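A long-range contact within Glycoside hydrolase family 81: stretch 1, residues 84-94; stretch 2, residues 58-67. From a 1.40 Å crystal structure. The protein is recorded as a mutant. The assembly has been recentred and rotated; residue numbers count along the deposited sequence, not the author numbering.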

ATOM      1  N   ALA A  84     -16.811 -11.609   0.582  1.00 16.91           N
ATOM      2  CA  ALA A  84     -16.397 -12.459  -0.535  1.00 18.07           C
ATOM      3  C   ALA A  84     -17.119 -12.093  -1.817  1.00 17.28           C
ATOM      4  O   ALA A  84     -18.317 -11.746  -1.817  1.00 18.54           O
ATOM      5  CB  ALA A  84     -16.685 -13.921  -0.238  1.00 20.79           C
ATOM      6  N   HIS A  85     -16.409 -12.209  -2.918  1.00 16.30           N
ATOM      7  CA  HIS A  85     -17.051 -12.090  -4.227  1.00 16.39           C
ATOM      8  C   HIS A  85     -18.113 -13.187  -4.382  1.00 17.66           C
ATOM      9  O   HIS A  85     -17.855 -14.353  -4.071  1.00 18.26           O
ATOM     10  CB  HIS A  85     -16.033 -12.207  -5.356  1.00 16.01           C
ATOM     11  CG  HIS A  85     -16.669 -12.377  -6.701  1.00 16.17           C
ATOM     12  ND1 HIS A  85     -17.320 -11.355  -7.363  1.00 17.35           N
ATOM     13  CD2 HIS A  85     -16.818 -13.489  -7.465  1.00 16.27           C
ATOM     14  CE1 HIS A  85     -17.852 -11.837  -8.476  1.00 17.25           C
ATOM     15  NE2 HIS A  85     -17.530 -13.116  -8.578  1.00 17.07           N
ATOM     16  N   LYS A  86     -19.283 -12.796  -4.875  1.00 18.09           N
ATOM     17  CA  LYS A  86     -20.309 -13.732  -5.334  1.00 19.54           C
ATOM     18  C   LYS A  86     -20.879 -13.216  -6.652  1.00 19.73           C
ATOM     19  O   LYS A  86     -20.854 -12.027  -6.941  1.00 20.33           O
ATOM     20  CB  LYS A  86     -21.417 -13.931  -4.273  1.00 21.76           C
ATOM     21  CG  LYS A  86     -22.062 -12.635  -3.824  1.00 26.28           C
ATOM     22  CD  LYS A  86     -23.487 -12.743  -3.390  1.00 28.32           C
ATOM     23  CE  LYS A  86     -23.912 -11.505  -2.667  1.00 23.69           C
ATOM     24  NZ  LYS A  86     -24.516 -10.471  -3.512  1.00 20.68           N
ATOM     25  N   ASN A  87     -21.391 -14.144  -7.443  1.00 17.89           N
ATOM     26  CA  ASN A  87     -22.038 -13.860  -8.732  1.00 18.69           C
ATOM     27  C   ASN A  87     -23.482 -13.434  -8.536  1.00 19.81           C
ATOM     28  O   ASN A  87     -24.345 -14.276  -8.225  1.00 22.33           O
ATOM     29  CB  ASN A  87     -21.946 -15.129  -9.584  1.00 19.86           C
ATOM     30  CG  ASN A  87     -22.560 -14.995 -10.959  1.00 21.18           C
ATOM     31  OD1 ASN A  87     -22.332 -14.043 -11.670  1.00 22.14           O
ATOM     32  ND2 ASN A  87     -23.318 -16.012 -11.350  1.00 25.95           N
ATOM     33  N   ASP A  88     -23.770 -12.142  -8.691  1.00 17.23           N
ATOM     34  CA  ASP A  88     -25.168 -11.705  -8.750  1.00 17.11           C
ATOM     35  C   ASP A  88     -25.657 -11.870 -10.184  1.00 17.39           C
ATOM     36  O   ASP A  88     -26.782 -12.344 -10.405  1.00 19.04           O
ATOM     37  CB  ASP A  88     -25.320 -10.255  -8.248  1.00 16.91           C
ATOM     38  CG  ASP A  88     -25.099 -10.113  -6.745  1.00 18.16           C
ATOM     39  OD1 ASP A  88     -25.365 -11.077  -5.981  1.00 20.24           O
ATOM     40  OD2 ASP A  88     -24.640  -9.003  -6.312  1.00 19.24           O
ATOM     41  N   PHE A  89     -24.849 -11.490 -11.164  1.00 17.39           N
ATOM     42  CA  PHE A  89     -25.144 -11.822 -12.566  1.00 17.93           C
ATOM     43  C   PHE A  89     -23.851 -11.887 -13.344  1.00 16.99           C
ATOM     44  O   PHE A  89     -22.851 -11.206 -12.998  1.00 17.37           O
ATOM     45  CB  PHE A  89     -26.124 -10.837 -13.227  1.00 17.42           C
ATOM     46  CG  PHE A  89     -25.693  -9.419 -13.155  1.00 16.32           C
ATOM     47  CD1 PHE A  89     -24.904  -8.875 -14.178  1.00 16.62           C
ATOM     48  CD2 PHE A  89     -26.110  -8.601 -12.127  1.00 17.84           C
ATOM     49  CE1 PHE A  89     -24.521  -7.545 -14.141  1.00 17.23           C
ATOM     50  CE2 PHE A  89     -25.721  -7.280 -12.070  1.00 16.84           C
ATOM     51  CZ  PHE A  89     -24.947  -6.741 -13.098  1.00 16.07           C
ATOM     52  N   THR A  90     -23.854 -12.675 -14.416  1.00 17.55           N
ATOM     53  CA  THR A  90     -22.731 -12.743 -15.314  1.00 16.18           C
ATOM     54  C   THR A  90     -23.078 -11.981 -16.601  1.00 16.73           C
ATOM     55  O   THR A  90     -24.134 -12.216 -17.214  1.00 18.51           O
ATOM     56  CB  THR A  90     -22.347 -14.216 -15.603  1.00 17.55           C
ATOM     57  OG1 THR A  90     -21.841 -14.816 -14.395  1.00 18.61           O
ATOM     58  CG2 THR A  90     -21.321 -14.315 -16.653  1.00 18.90           C
ATOM     59  N   VAL A  91     -22.199 -11.068 -16.994  1.00 16.02           N
ATOM     60  CA  VAL A  91     -22.309 -10.356 -18.256  1.00 15.95           C
ATOM     61  C   VAL A  91     -21.658 -11.241 -19.294  1.00 17.33           C
ATOM     62  O   VAL A  91     -20.441 -11.345 -19.360  1.00 17.99           O
ATOM     63  CB  VAL A  91     -21.622  -8.981 -18.193  1.00 16.40           C
ATOM     64  CG1 VAL A  91     -21.657  -8.275 -19.543  1.00 16.87           C
ATOM     65  CG2 VAL A  91     -22.273  -8.100 -17.137  1.00 16.31           C
ATOM     66  N   GLY A  92     -22.518 -11.880 -20.103  1.00 17.04           N
ATOM     67  CA  GLY A  92     -22.104 -12.757 -21.185  1.00 18.42           C
ATOM     68  C   GLY A  92     -22.495 -12.162 -22.534  1.00 18.02           C
ATOM     69  O   GLY A  92     -22.854 -10.980 -22.639  1.00 17.74           O
ATOM     70  N   HIS A  93     -22.484 -13.015 -23.550  1.00 19.01           N
ATOM     71  CA  HIS A  93     -22.584 -12.599 -24.937  1.00 18.58           C
ATOM     72  C   HIS A  93     -23.604 -13.526 -25.629  1.00 21.84           C
ATOM     73  O   HIS A  93     -23.673 -14.744 -25.356  1.00 23.88           O
ATOM     74  CB  HIS A  93     -21.203 -12.687 -25.555  1.00 20.22           C
ATOM     75  CG  HIS A  93     -21.073 -12.069 -26.907  1.00 20.18           C
ATOM     76  ND1 HIS A  93     -21.602 -12.651 -28.032  1.00 22.10           N
ATOM     77  CD2 HIS A  93     -20.407 -10.976 -27.332  1.00 20.20           C
ATOM     78  CE1 HIS A  93     -21.284 -11.939 -29.096  1.00 23.18           C
ATOM     79  NE2 HIS A  93     -20.563 -10.909 -28.694  1.00 22.34           N
ATOM     80  N   SER A  94     -24.405 -12.951 -26.525  1.00 21.20           N
ATOM     81  CA  SER A  94     -25.538 -13.668 -27.122  1.00 22.74           C
ATOM     82  C   SER A  94     -25.138 -14.766 -28.090  1.00 24.42           C
ATOM     83  O   SER A  94     -25.924 -15.663 -28.351  1.00 28.06           O
ATOM     84  CB  SER A  94     -26.486 -12.679 -27.800  1.00 21.92           C
ATOM     85  OG  SER A  94     -25.889 -12.002 -28.876  1.00 22.90           O
TER
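Stretch 2, residues 58-67: LTFKFKAEGI

Stretch 2 runs antiparallel to stretch 1 where the two pair as strands, and it touches stretch 1 at two separate places. Its first residues meet the loop around H85. Its end meets the strand 89-93, where I67 pairs with V91. Between them the chain turns back on itself. Together the two stretches bury 508 Å² of surface.

L58 makes no contact with stretch 1. T59 begins an extended strand, and its side chain points toward H85. The CA atoms of T59 and H85 are 5.7 Å apart. T59 OG1 and H85 ND1 form a hydrogen bond of 2.7 Å, with T59 OG1 at the edge of the imidazole, near its plane. Water 1 adds a second link. It lies 2.7 Å from T59 OG1 and accepts a hydrogen bond from K86 N at 2.9 Å.

F60 directs its side chain away from stretch 1. Its backbone still counts here, because F60 C lies over one face of the H85 ring. K61 follows with its CA-to-CB bond toward stretch 1, and K61 CB is 3.6 Å from H85 NE2. H85 thus rests on three consecutive residues of the strand. F62 is out of reach.

K63 has an extended side chain, chi2 to chi4 all t, that brings its amine to stretch 1. K63 NZ donates a weak hydrogen bond to T90 OG1 at 3.2 Å. The backbone reverses here: K63 N bonds to G66 O at 2.9 Å, and G66 N to K63 O at 3.1 Å. A64, within this turn, makes no contact.

E65 reaches across with chi1 and chi2 both t. E65 CD packs 3.8 Å from T90 CG2. E65 O lies 3.5 Å from G92 CA, a CA-H...O contact. Water 2 lies 2.7 Å from E65 O and accepts a hydrogen bond from H93 N at 2.9 Å.

G66 lies opposite G92, with CA atoms 4.5 Å apart. Its phi/psi of 157/-142 favours glycine. A CB here would also clash with V91 O, which instead makes a 3.3 Å CA-H...O contact with G66 CA.

I67 pairs with V91 as an antiparallel hydrogen-bonded bridge. I67 N donates to V91 O at 3.0 Å, and V91 N donates to I67 O at 2.8 Å. I67 O also lies 3.4 Å from T90 CA. The side chains of I67 and V91 share one face of the sheet, with I67 CD1 4.5 Å from V91 CB.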

ATOM      1  N   LEU A  58     -18.132  -2.854  -6.043  1.00 14.13           N
ATOM      2  CA  LEU A  58     -18.346  -4.058  -6.858  1.00 14.29           C
ATOM      3  C   LEU A  58     -17.188  -5.032  -6.814  1.00 13.56           C
ATOM      4  O   LEU A  58     -16.007  -4.643  -6.648  1.00 14.28           O
ATOM      5  CB  LEU A  58     -18.576  -3.692  -8.332  1.00 14.58           C
ATOM      6  CG  LEU A  58     -19.836  -2.884  -8.628  1.00 15.81           C
ATOM      7  CD1 LEU A  58     -19.805  -2.300 -10.028  1.00 16.24           C
ATOM      8  CD2 LEU A  58     -21.080  -3.720  -8.495  1.00 17.33           C
ATOM      9  N   THR A  59     -17.510  -6.289  -7.044  1.00 13.95           N
ATOM     10  CA  THR A  59     -16.512  -7.306  -7.282  1.00 13.76           C
ATOM     11  C   THR A  59     -16.829  -8.050  -8.552  1.00 13.93           C
ATOM     12  O   THR A  59     -17.998  -8.108  -8.978  1.00 15.21           O
ATOM     13  CB  THR A  59     -16.346  -8.260  -6.085  1.00 14.78           C
ATOM     14  OG1 THR A  59     -17.525  -9.044  -5.931  1.00 15.96           O
ATOM     15  CG2 THR A  59     -16.101  -7.486  -4.785  1.00 16.24           C
ATOM     16  N   PHE A  60     -15.804  -8.652  -9.143  1.00 14.14           N
ATOM     17  CA  PHE A  60     -15.935  -9.280 -10.463  1.00 13.61           C
ATOM     18  C   PHE A  60     -15.162 -10.576 -10.538  1.00 15.05           C
ATOM     19  O   PHE A  60     -14.243 -10.808  -9.742  1.00 15.71           O
ATOM     20  CB  PHE A  60     -15.397  -8.339 -11.569  1.00 14.64           C
ATOM     21  CG  PHE A  60     -15.972  -6.957 -11.528  1.00 13.67           C
ATOM     22  CD1 PHE A  60     -17.183  -6.680 -12.155  1.00 14.63           C
ATOM     23  CD2 PHE A  60     -15.303  -5.916 -10.859  1.00 14.69           C
ATOM     24  CE1 PHE A  60     -17.727  -5.414 -12.091  1.00 14.65           C
ATOM     25  CE2 PHE A  60     -15.851  -4.654 -10.794  1.00 14.76           C
ATOM     26  CZ  PHE A  60     -17.063  -4.394 -11.442  1.00 15.14           C
ATOM     27  N   LYS A  61     -15.476 -11.408 -11.515  1.00 15.14           N
ATOM     28  CA  LYS A  61     -14.599 -12.523 -11.830  1.00 16.06           C
ATOM     29  C   LYS A  61     -14.780 -12.909 -13.272  1.00 15.91           C
ATOM     30  O   LYS A  61     -15.914 -13.110 -13.726  1.00 16.86           O
ATOM     31  CB  LYS A  61     -14.868 -13.729 -10.925  1.00 17.26           C
ATOM     32  CG  LYS A  61     -13.789 -14.811 -11.081  1.00 18.54           C
ATOM     33  CD  LYS A  61     -14.010 -16.033 -10.206  1.00 20.75           C
ATOM     34  CE  LYS A  61     -15.106 -16.905 -10.762  1.00 24.27           C
ATOM     35  NZ  LYS A  61     -15.318 -18.086  -9.878  1.00 27.65           N
ATOM     36  N   PHE A  62     -13.679 -13.035 -14.003  1.00 16.98           N
ATOM     37  CA  PHE A  62     -13.731 -13.490 -15.402  1.00 17.39           C
ATOM     38  C   PHE A  62     -13.792 -15.011 -15.424  1.00 18.59           C
ATOM     39  O   PHE A  62     -13.203 -15.673 -14.579  1.00 18.26           O
ATOM     40  CB  PHE A  62     -12.509 -12.989 -16.180  1.00 17.28           C
ATOM     41  CG  PHE A  62     -12.507 -11.494 -16.374  1.00 16.76           C
ATOM     42  CD1 PHE A  62     -11.992 -10.651 -15.394  1.00 18.13           C
ATOM     43  CD2 PHE A  62     -13.030 -10.925 -17.544  1.00 16.93           C
ATOM     44  CE1 PHE A  62     -12.018  -9.284 -15.558  1.00 17.87           C
ATOM     45  CE2 PHE A  62     -13.060  -9.549 -17.697  1.00 18.17           C
ATOM     46  CZ  PHE A  62     -12.534  -8.731 -16.710  1.00 18.49           C
ATOM     47  N   LYS A  63     -14.564 -15.544 -16.369  1.00 18.33           N
ATOM     48  CA  LYS A  63     -14.705 -16.990 -16.606  1.00 18.40           C
ATOM     49  C   LYS A  63     -15.066 -17.201 -18.063  1.00 19.44           C
ATOM     50  O   LYS A  63     -15.265 -16.235 -18.789  1.00 19.33           O
ATOM     51  CB  LYS A  63     -15.737 -17.613 -15.657  1.00 18.21           C
ATOM     52  CG  LYS A  63     -17.135 -17.036 -15.784  1.00 20.60           C
ATOM     53  CD  LYS A  63     -18.077 -17.643 -14.768  1.00 20.28           C
ATOM     54  CE  LYS A  63     -19.509 -17.152 -14.961  1.00 20.85           C
ATOM     55  NZ  LYS A  63     -20.383 -17.637 -13.860  1.00 20.12           N
ATOM     56  N   ALA A  64     -15.103 -18.458 -18.503  1.00 20.27           N
ATOM     57  CA  ALA A  64     -15.362 -18.731 -19.910  1.00 21.04           C
ATOM     58  C   ALA A  64     -16.615 -18.020 -20.465  1.00 20.55           C
ATOM     59  O   ALA A  64     -16.581 -17.504 -21.583  1.00 21.87           O
ATOM     60  CB  ALA A  64     -15.406 -20.237 -20.151  1.00 22.62           C
ATOM     61  N   GLU A  65     -17.690 -17.959 -19.682  1.00 21.34           N
ATOM     62  CA  GLU A  65     -18.966 -17.367 -20.128  1.00 22.59           C
ATOM     63  C   GLU A  65     -18.890 -15.839 -20.246  1.00 21.30           C
ATOM     64  O   GLU A  65     -19.596 -15.229 -21.047  1.00 22.31           O
ATOM     65  CB  GLU A  65     -20.094 -17.737 -19.135  1.00 23.53           C
ATOM     66  CG  GLU A  65     -21.461 -17.140 -19.480  1.00 25.84           C
ATOM     67  CD  GLU A  65     -22.531 -17.410 -18.454  1.00 27.13           C
ATOM     68  OE1 GLU A  65     -22.244 -18.026 -17.400  1.00 28.17           O
ATOM     69  OE2 GLU A  65     -23.676 -16.975 -18.699  1.00 29.11           O
ATOM     70  N   GLY A  66     -18.084 -15.195 -19.407  1.00 19.89           N
ATOM     71  CA  GLY A  66     -18.099 -13.736 -19.359  1.00 18.89           C
ATOM     72  C   GLY A  66     -17.583 -13.206 -18.039  1.00 17.83           C
ATOM     73  O   GLY A  66     -16.648 -13.783 -17.447  1.00 18.99           O
ATOM     74  N   ILE A  67     -18.218 -12.132 -17.563  1.00 16.03           N
ATOM     75  CA  ILE A  67     -17.757 -11.404 -16.377  1.00 16.80           C
ATOM     76  C   ILE A  67     -18.798 -11.468 -15.268  1.00 15.63           C
ATOM     77  O   ILE A  67     -19.894 -10.879 -15.385  1.00 16.07           O
ATOM     78  CB  ILE A  67     -17.453  -9.911 -16.684  1.00 17.84           C
ATOM     79  CG1 ILE A  67     -16.569  -9.724 -17.931  1.00 17.48           C
ATOM     80  CG2 ILE A  67     -16.780  -9.287 -15.465  1.00 18.25           C
ATOM     81  CD1 ILE A  67     -17.315  -9.446 -19.220  1.00 19.66           C
TER
HETATM   82  O   HOH W   1     -19.782  -9.957  -4.803  1.00 24.05           O
HETATM   83  O   HOH W   2     -21.341 -15.619 -23.083  1.00 21.70           O